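Local structure of acetolactate synthase isozyme 1 large subunit (Escherichia coli, 6LPI) at residues G262-R267 and Y547-P552; N270-E275 and D352-F357. The protein is the large subunit of a thiamine diphosphate-dependent synthase that binds thiamine diphosphate, a magnesium ion and flavin-adenine dinucleotide, and has three alpha/beta domains. All blocks are in the same frame, centred on the assembly; numbering follows the deposited sequence.

Interaction 1: residues G262-R267 and Y547-P552; sequences GMHGVR and YPMVPP. With FAD (flavin-adenine dinucleotide), chain I.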
loop_
_atom_site.group_PDB
_atom_site.type_symbol
_atom_site.label_atom_id
_atom_site.label_comp_id
_atom_site.label_asym_id
_atom_site.label_seq_id
_atom_site.Cartn_x
_atom_site.Cartn_y
_atom_site.Cartn_z
ATOM N N GLY B 262 0.889 -7.098 16.759
ATOM C CA GLY B 262 1.929 -6.106 16.570
ATOM C C GLY B 262 1.956 -4.915 17.505
ATOM O O GLY B 262 1.533 -4.998 18.649
ATOM N N MET B 263 2.424 -3.781 16.978
ATOM C CA MET B 263 2.833 -2.649 17.808
ATOM C C MET B 263 1.707 -2.198 18.706
ATOM O O MET B 263 1.918 -1.899 19.884
ATOM C CB MET B 263 3.285 -1.493 16.914
ATOM C CG MET B 263 3.149 -0.100 17.512
ATOM S SD MET B 263 4.433 1.073 16.945
ATOM C CE MET B 263 4.027 1.370 15.258
ATOM N N HIS B 264 0.513 -2.082 18.142
ATOM C CA HIS B 264 -0.697 -1.750 18.872
ATOM C C HIS B 264 -1.729 -2.867 18.766
ATOM O O HIS B 264 -2.932 -2.619 18.912
ATOM C CB HIS B 264 -1.260 -0.437 18.335
ATOM C CG HIS B 264 -0.449 0.766 18.695
ATOM N ND1 HIS B 264 0.233 1.504 17.753
ATOM C CD2 HIS B 264 -0.264 1.399 19.877
ATOM C CE1 HIS B 264 0.838 2.520 18.343
ATOM N NE2 HIS B 264 0.548 2.483 19.632
ATOM N N GLY B 265 -1.293 -4.093 18.505
ATOM C CA GLY B 265 -2.244 -5.171 18.400
ATOM C C GLY B 265 -2.800 -5.535 19.771
ATOM O O GLY B 265 -2.587 -4.859 20.780
ATOM N N VAL B 266 -3.516 -6.636 19.803
ATOM C CA VAL B 266 -4.159 -7.065 21.033
ATOM C C VAL B 266 -3.195 -7.944 21.823
ATOM O O VAL B 266 -2.634 -8.916 21.305
ATOM C CB VAL B 266 -5.499 -7.765 20.738
ATOM C CG1 VAL B 266 -5.343 -8.779 19.613
ATOM C CG2 VAL B 266 -6.061 -8.400 22.002
ATOM N N ARG B 267 -3.053 -7.618 23.103
ATOM C CA ARG B 267 -2.014 -8.195 23.943
ATOM C C ARG B 267 -2.081 -9.716 23.940
ATOM O O ARG B 267 -1.066 -10.388 23.700
ATOM C CB ARG B 267 -2.164 -7.620 25.352
ATOM C CG ARG B 267 -1.391 -8.284 26.451
ATOM C CD ARG B 267 -1.781 -7.649 27.786
ATOM N NE ARG B 267 -1.447 -6.223 27.865
ATOM C CZ ARG B 267 -0.226 -5.745 28.097
ATOM N NH1 ARG B 267 0.794 -6.578 28.278
ATOM N NH2 ARG B 267 -0.019 -4.435 28.155
ATOM N N TYR B 547 -3.473 1.769 23.746
ATOM C CA TYR B 547 -2.853 0.654 24.439
ATOM C C TYR B 547 -3.407 -0.667 23.911
ATOM O O TYR B 547 -4.568 -0.746 23.500
ATOM C CB TYR B 547 -3.070 0.744 25.958
ATOM C CG TYR B 547 -2.210 1.790 26.656
ATOM C CD1 TYR B 547 -0.862 1.949 26.336
ATOM C CD2 TYR B 547 -2.749 2.612 27.655
ATOM C CE1 TYR B 547 -0.077 2.908 26.979
ATOM C CE2 TYR B 547 -1.966 3.562 28.312
ATOM C CZ TYR B 547 -0.634 3.707 27.968
ATOM O OH TYR B 547 0.127 4.657 28.618
ATOM N N PRO B 548 -2.591 -1.721 23.893
ATOM C CA PRO B 548 -1.183 -1.639 24.295
ATOM C C PRO B 548 -0.279 -1.069 23.202
ATOM O O PRO B 548 -0.671 -0.990 22.038
ATOM C CB PRO B 548 -0.827 -3.087 24.624
ATOM C CG PRO B 548 -1.776 -3.916 23.826
ATOM C CD PRO B 548 -3.024 -3.098 23.605
ATOM N N MET B 549 0.906 -0.618 23.612
ATOM C CA MET B 549 1.937 -0.133 22.707
ATOM C C MET B 549 3.219 -0.950 22.876
ATOM O O MET B 549 3.614 -1.285 23.999
ATOM C CB MET B 549 2.218 1.349 22.958
ATOM C CG MET B 549 3.305 1.905 22.066
ATOM S SD MET B 549 3.803 3.571 22.515
ATOM C CE MET B 549 3.560 4.462 20.975
ATOM N N VAL B 550 3.860 -1.285 21.762
ATOM C CA VAL B 550 5.200 -1.878 21.773
ATOM C C VAL B 550 6.203 -0.769 21.533
ATOM O O VAL B 550 6.186 -0.141 20.455
ATOM C CB VAL B 550 5.355 -2.994 20.725
ATOM C CG1 VAL B 550 6.722 -3.631 20.853
ATOM C CG2 VAL B 550 4.268 -4.050 20.878
ATOM N N PRO B 551 7.084 -0.466 22.486
ATOM C CA PRO B 551 8.054 0.611 22.313
ATOM C C PRO B 551 8.933 0.334 21.111
ATOM O O PRO B 551 9.288 -0.827 20.853
ATOM C CB PRO B 551 8.867 0.571 23.614
ATOM C CG PRO B 551 7.969 -0.091 24.587
ATOM C CD PRO B 551 7.184 -1.091 23.810
ATOM N N PRO B 552 9.283 1.363 20.344
ATOM C CA PRO B 552 10.071 1.136 19.125
ATOM C C PRO B 552 11.372 0.418 19.465
ATOM O O PRO B 552 12.043 0.744 20.451
ATOM C CB PRO B 552 10.312 2.550 18.581
ATOM C CG PRO B 552 9.276 3.420 19.245
ATOM C CD PRO B 552 9.014 2.793 20.589
HETATM P PA FAD I . 1.610 -5.223 2.862
HETATM O O1A FAD I . 0.190 -4.821 2.955
HETATM O O2A FAD I . 2.563 -4.240 2.236
HETATM O O5B FAD I . 1.496 -6.580 2.062
HETATM C C5B FAD I . 2.086 -6.739 0.756
HETATM C C4B FAD I . 2.727 -8.099 0.716
HETATM O O4B FAD I . 1.820 -9.068 0.127
HETATM C C3B FAD I . 4.004 -8.175 -0.114
HETATM O O3B FAD I . 4.912 -9.070 0.529
HETATM C C2B FAD I . 3.468 -8.658 -1.467
HETATM O O2B FAD I . 4.440 -9.264 -2.307
HETATM C C1B FAD I . 2.457 -9.684 -0.976
HETATM N N9A FAD I . 1.446 -10.075 -1.944
HETATM C C8A FAD I . 0.605 -9.261 -2.655
HETATM N N7A FAD I . -0.224 -9.907 -3.444
HETATM C C5A FAD I . 0.095 -11.240 -3.234
HETATM C C6A FAD I . -0.413 -12.438 -3.778
HETATM N N6A FAD I . -1.395 -12.488 -4.681
HETATM N N1A FAD I . 0.140 -13.599 -3.364
HETATM C C2A FAD I . 1.128 -13.558 -2.466
HETATM N N3A FAD I . 1.682 -12.495 -1.880
HETATM C C4A FAD I . 1.123 -11.358 -2.314
HETATM N N1 FAD I . 0.814 -3.088 11.253
HETATM C C2 FAD I . 0.634 -4.179 12.050
HETATM O O2 FAD I . 0.620 -5.310 11.581
HETATM N N3 FAD I . 0.447 -4.020 13.411
HETATM C C4 FAD I . 0.423 -2.819 14.090
HETATM O O4 FAD I . 0.245 -2.803 15.306
HETATM C C4X FAD I . 0.628 -1.660 13.234
HETATM N N5 FAD I . 0.620 -0.466 13.788
HETATM C C5X FAD I . 0.798 0.635 12.958
HETATM C C6 FAD I . 0.784 1.914 13.520
HETATM C C7 FAD I . 0.944 3.046 12.722
HETATM C C7M FAD I . 0.942 4.410 13.358
HETATM C C8 FAD I . 1.130 2.901 11.338
HETATM C C8M FAD I . 1.325 4.108 10.452
HETATM C C9 FAD I . 1.146 1.626 10.776
HETATM C C9A FAD I . 0.992 0.498 11.573
HETATM N N10 FAD I . 1.001 -0.804 11.028
HETATM C C10 FAD I . 0.819 -1.902 11.826
HETATM C "C1'" FAD I . 1.188 -1.017 9.594
HETATM C "C2'" FAD I . 2.622 -1.377 9.235
HETATM O "O2'" FAD I . 3.410 -0.193 9.111
HETATM C "C3'" FAD I . 2.639 -2.113 7.896
HETATM O "O3'" FAD I . 2.017 -1.308 6.901
HETATM C "C4'" FAD I . 1.948 -3.472 7.915
HETATM O "O4'" FAD I . 2.208 -4.100 9.165
HETATM C "C5'" FAD I . 2.413 -4.367 6.792
HETATM O "O5'" FAD I . 1.442 -5.409 6.587
HETATM P P FAD I . 1.623 -6.444 5.441
HETATM O O1P FAD I . 2.706 -7.443 5.850
HETATM O O2P FAD I . 0.405 -6.925 5.092
HETATM O O3P FAD I . 2.187 -5.550 4.303
#
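M263 and V550 make the one hydrogen bond between the two loops: V550 N donates to M263 O over 2.8 Å, in the carbonyl plane but bent, with 137° at the hydrogen. The same oxygen lies 3.3 Å from M549 CA, a C-H...O contact. A second such contact runs the other way, H264 CA meeting P548 O at 3.3 Å, with that oxygen also at the edge of the H264 ring, near CD2.

Side-chain van der Waals contacts flank this backbone pairing, mostly carbon against polar atoms. P548, which follows a cis peptide bond, brings its ring against the turn, CG 3.3 Å from G265 O, while its CB meets R267 NH2. The H264 and M549 side chains run alongside each other in the same direction. CG of M549, anti to its backbone N (chi1 179°), reaches within 3.7 Å of H264 NE2.

The type I turn G262-G265 also holds the flavin. H264 N donates to FAD O4 over 2.9 Å at 171°, nearly straight. The chain of M263, bent at chi2 and chi3, sets CE 3.7 Å from FAD C6.

Q400 NE2, from helix 393-401, bonds both H264 O and Y547 O, bridging the loops. The turn joins strand 257-260 to helix 267-273, with V266 as N-cap; 547-552 belongs to the loop after strand 534-539, and M549 also packs on helix 476-484.

Interaction 2: residues N270-E275 and D352-F357; sequences NYILQE and DLQREF
The Y271 ring meets the E356 carboxylate at its edge, near the ring plane, and this group touches neither face. E356 OE1 is 3.6 Å from Y271 CE2, and Y271 CD2 is 4.0 Å from OE1 and OE2 alike. The two planes differ by only 19°, although the side chains cross at about a right angle, which indicates a nearly coplanar meeting of a carboxylate with ring C-H groups. Such an approach would be mildly favourable electrostatically, because the rim of an aromatic ring carries partial positive charge; no hydrogen bond links the segments. The glutamate chain bends at chi2 (-96°), which turns its CD out of line with the chain before it. M559, from the C-terminal tail, also touches Y271.

The contact sets helix 267-273 of the central, Rossmann-like domain against the end of helix 344-354 and the turn that follows it. Helix 267-273 lies in the connection from the edge strand 257-260 to strand 278-282, on the other side of strand 214-218 in the parallel sheet, and helix 344-354 comes after the last strand of that sheet, 321-324.

L353 carries most of the apolar contact. I272 and L353, whose CA atoms are 6.9 Å apart, pass alongside each other, running opposite ways, with I272 CG1 3.6 Å from L353 CD1. The same methyl touches E275 CG at 3.9 Å. I272 CD1, further out, lies 4.0 Å from Q354 CG, the two chains crossing obliquely. W346 and V350 of helix 344-354 cover more of I272, and W346 also touches E275.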
loop_
_atom_site.group_PDB
_atom_site.type_symbol
_atom_site.label_atom_id
_atom_site.label_comp_id
_atom_site.label_asym_id
_atom_site.label_seq_id
_atom_site.Cartn_x
_atom_site.Cartn_y
_atom_site.Cartn_z
ATOM N N ASN B 270 -0.560 -11.107 20.843
ATOM C CA ASN B 270 0.881 -10.930 20.833
ATOM C C ASN B 270 1.562 -11.986 21.698
ATOM O O ASN B 270 2.585 -12.540 21.298
ATOM C CB ASN B 270 1.251 -9.524 21.294
ATOM C CG ASN B 270 1.559 -8.614 20.136
ATOM O OD1 ASN B 270 1.646 -9.056 18.994
ATOM N ND2 ASN B 270 1.767 -7.344 20.425
ATOM N N TYR B 271 0.980 -12.333 22.852
ATOM C CA TYR B 271 1.552 -13.424 23.642
ATOM C C TYR B 271 1.297 -14.775 22.984
ATOM O O TYR B 271 2.146 -15.673 23.041
ATOM C CB TYR B 271 0.980 -13.434 25.066
ATOM C CG TYR B 271 1.479 -12.317 25.960
ATOM C CD1 TYR B 271 2.751 -11.794 25.810
ATOM C CD2 TYR B 271 0.646 -11.742 26.922
ATOM C CE1 TYR B 271 3.195 -10.741 26.602
ATOM C CE2 TYR B 271 1.088 -10.684 27.732
ATOM C CZ TYR B 271 2.369 -10.197 27.561
ATOM O OH TYR B 271 2.839 -9.163 28.334
ATOM N N ILE B 272 0.127 -14.939 22.362
ATOM C CA ILE B 272 -0.232 -16.224 21.775
ATOM C C ILE B 272 0.735 -16.600 20.667
ATOM O O ILE B 272 1.099 -17.771 20.528
ATOM C CB ILE B 272 -1.680 -16.198 21.262
ATOM C CG1 ILE B 272 -2.648 -16.351 22.440
ATOM C CG2 ILE B 272 -1.884 -17.288 20.183
ATOM C CD1 ILE B 272 -4.066 -15.859 22.164
ATOM N N LEU B 273 1.169 -15.620 19.861
ATOM C CA LEU B 273 2.065 -15.934 18.750
ATOM C C LEU B 273 3.381 -16.531 19.231
ATOM O O LEU B 273 3.947 -17.412 18.568
ATOM C CB LEU B 273 2.309 -14.685 17.911
ATOM C CG LEU B 273 1.183 -14.409 16.907
ATOM C CD1 LEU B 273 1.003 -12.938 16.640
ATOM C CD2 LEU B 273 1.484 -15.093 15.607
ATOM N N GLN B 274 3.853 -16.104 20.402
ATOM C CA GLN B 274 5.089 -16.617 20.978
ATOM C C GLN B 274 4.978 -18.075 21.399
ATOM O O GLN B 274 6.005 -18.717 21.639
ATOM C CB GLN B 274 5.488 -15.731 22.164
ATOM C CG GLN B 274 5.881 -14.337 21.742
ATOM C CD GLN B 274 7.286 -14.311 21.179
ATOM O OE1 GLN B 274 7.498 -14.134 19.977
ATOM N NE2 GLN B 274 8.260 -14.428 22.064
ATOM N N GLU B 275 3.761 -18.592 21.518
ATOM C CA GLU B 275 3.498 -20.001 21.766
ATOM C C GLU B 275 3.436 -20.826 20.483
ATOM O O GLU B 275 3.432 -22.059 20.556
ATOM C CB GLU B 275 2.168 -20.173 22.522
ATOM C CG GLU B 275 1.990 -19.353 23.785
ATOM C CD GLU B 275 2.778 -19.872 24.962
ATOM O OE1 GLU B 275 2.853 -19.153 25.985
ATOM O OE2 GLU B 275 3.260 -21.020 24.901
ATOM N N ASP B 352 -7.333 -19.512 27.212
ATOM C CA ASP B 352 -6.755 -19.247 28.530
ATOM C C ASP B 352 -5.881 -18.000 28.520
ATOM O O ASP B 352 -5.929 -17.192 29.458
ATOM C CB ASP B 352 -5.987 -20.466 29.030
ATOM C CG ASP B 352 -6.895 -21.469 29.714
ATOM O OD1 ASP B 352 -8.004 -21.065 30.144
ATOM O OD2 ASP B 352 -6.506 -22.649 29.829
ATOM N N LEU B 353 -5.072 -17.823 27.473
ATOM C CA LEU B 353 -4.295 -16.589 27.388
ATOM C C LEU B 353 -5.197 -15.375 27.191
ATOM O O LEU B 353 -4.910 -14.301 27.731
ATOM C CB LEU B 353 -3.260 -16.690 26.262
ATOM C CG LEU B 353 -1.928 -17.343 26.649
ATOM C CD1 LEU B 353 -1.031 -17.440 25.451
ATOM C CD2 LEU B 353 -1.244 -16.517 27.696
ATOM N N GLN B 354 -6.298 -15.527 26.449
ATOM C CA GLN B 354 -7.214 -14.409 26.238
ATOM C C GLN B 354 -7.954 -14.012 27.513
ATOM O O GLN B 354 -8.320 -12.843 27.673
ATOM C CB GLN B 354 -8.204 -14.770 25.125
ATOM C CG GLN B 354 -7.588 -14.870 23.765
ATOM C CD GLN B 354 -8.567 -15.332 22.733
ATOM O OE1 GLN B 354 -9.484 -16.064 23.051
ATOM N NE2 GLN B 354 -8.372 -14.930 21.484
ATOM N N ARG B 355 -8.139 -14.938 28.449
ATOM C CA ARG B 355 -8.741 -14.605 29.734
ATOM C C ARG B 355 -7.760 -13.862 30.641
ATOM O O ARG B 355 -7.885 -13.881 31.868
ATOM C CB ARG B 355 -9.302 -15.861 30.389
ATOM C CG ARG B 355 -10.754 -16.031 30.041
ATOM C CD ARG B 355 -11.459 -17.013 30.940
ATOM N NE ARG B 355 -10.957 -18.364 30.734
ATOM C CZ ARG B 355 -11.278 -19.125 29.692
ATOM N NH1 ARG B 355 -12.105 -18.660 28.758
ATOM N NH2 ARG B 355 -10.776 -20.350 29.582
ATOM N N GLU B 356 -6.742 -13.253 30.039
ATOM C CA GLU B 356 -5.810 -12.335 30.701
ATOM C C GLU B 356 -5.462 -11.288 29.621
ATOM O O GLU B 356 -4.364 -11.227 29.057
ATOM C CB GLU B 356 -4.583 -13.058 31.286
ATOM C CG GLU B 356 -3.306 -12.126 31.548
ATOM C CD GLU B 356 -2.202 -12.096 30.392
ATOM O OE1 GLU B 356 -1.377 -11.142 30.373
ATOM O OE2 GLU B 356 -2.116 -13.007 29.534
ATOM N N PHE B 357 -6.452 -10.437 29.285
ATOM C CA PHE B 357 -6.185 -9.466 28.231
ATOM C C PHE B 357 -7.157 -8.292 28.224
ATOM O O PHE B 357 -8.368 -8.500 28.387
ATOM C CB PHE B 357 -6.197 -10.167 26.867
#

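The two contacts lie on the same side of the chain's centre, about 13 Å apart between their centres. In sequence, both segments of interaction 2 fall between the two segments of interaction 1: 262-267 leads through helix 267-273 into 270-275, then come 352-357 and finally 547-552. They also touch directly, N270 ND2 lying 3.0 Å from G262 O, a probable hydrogen bond, and packing near V550 CG2. Helix 267-273 is thus the common element: the flavin-binding turn leads into its N-terminus, and its far part runs on to interaction 2, meeting helix 344-354 at the protein surface. The C-terminal tail, through M559, touches residues of both contacts, so the C-terminal tail packs beside both contacts.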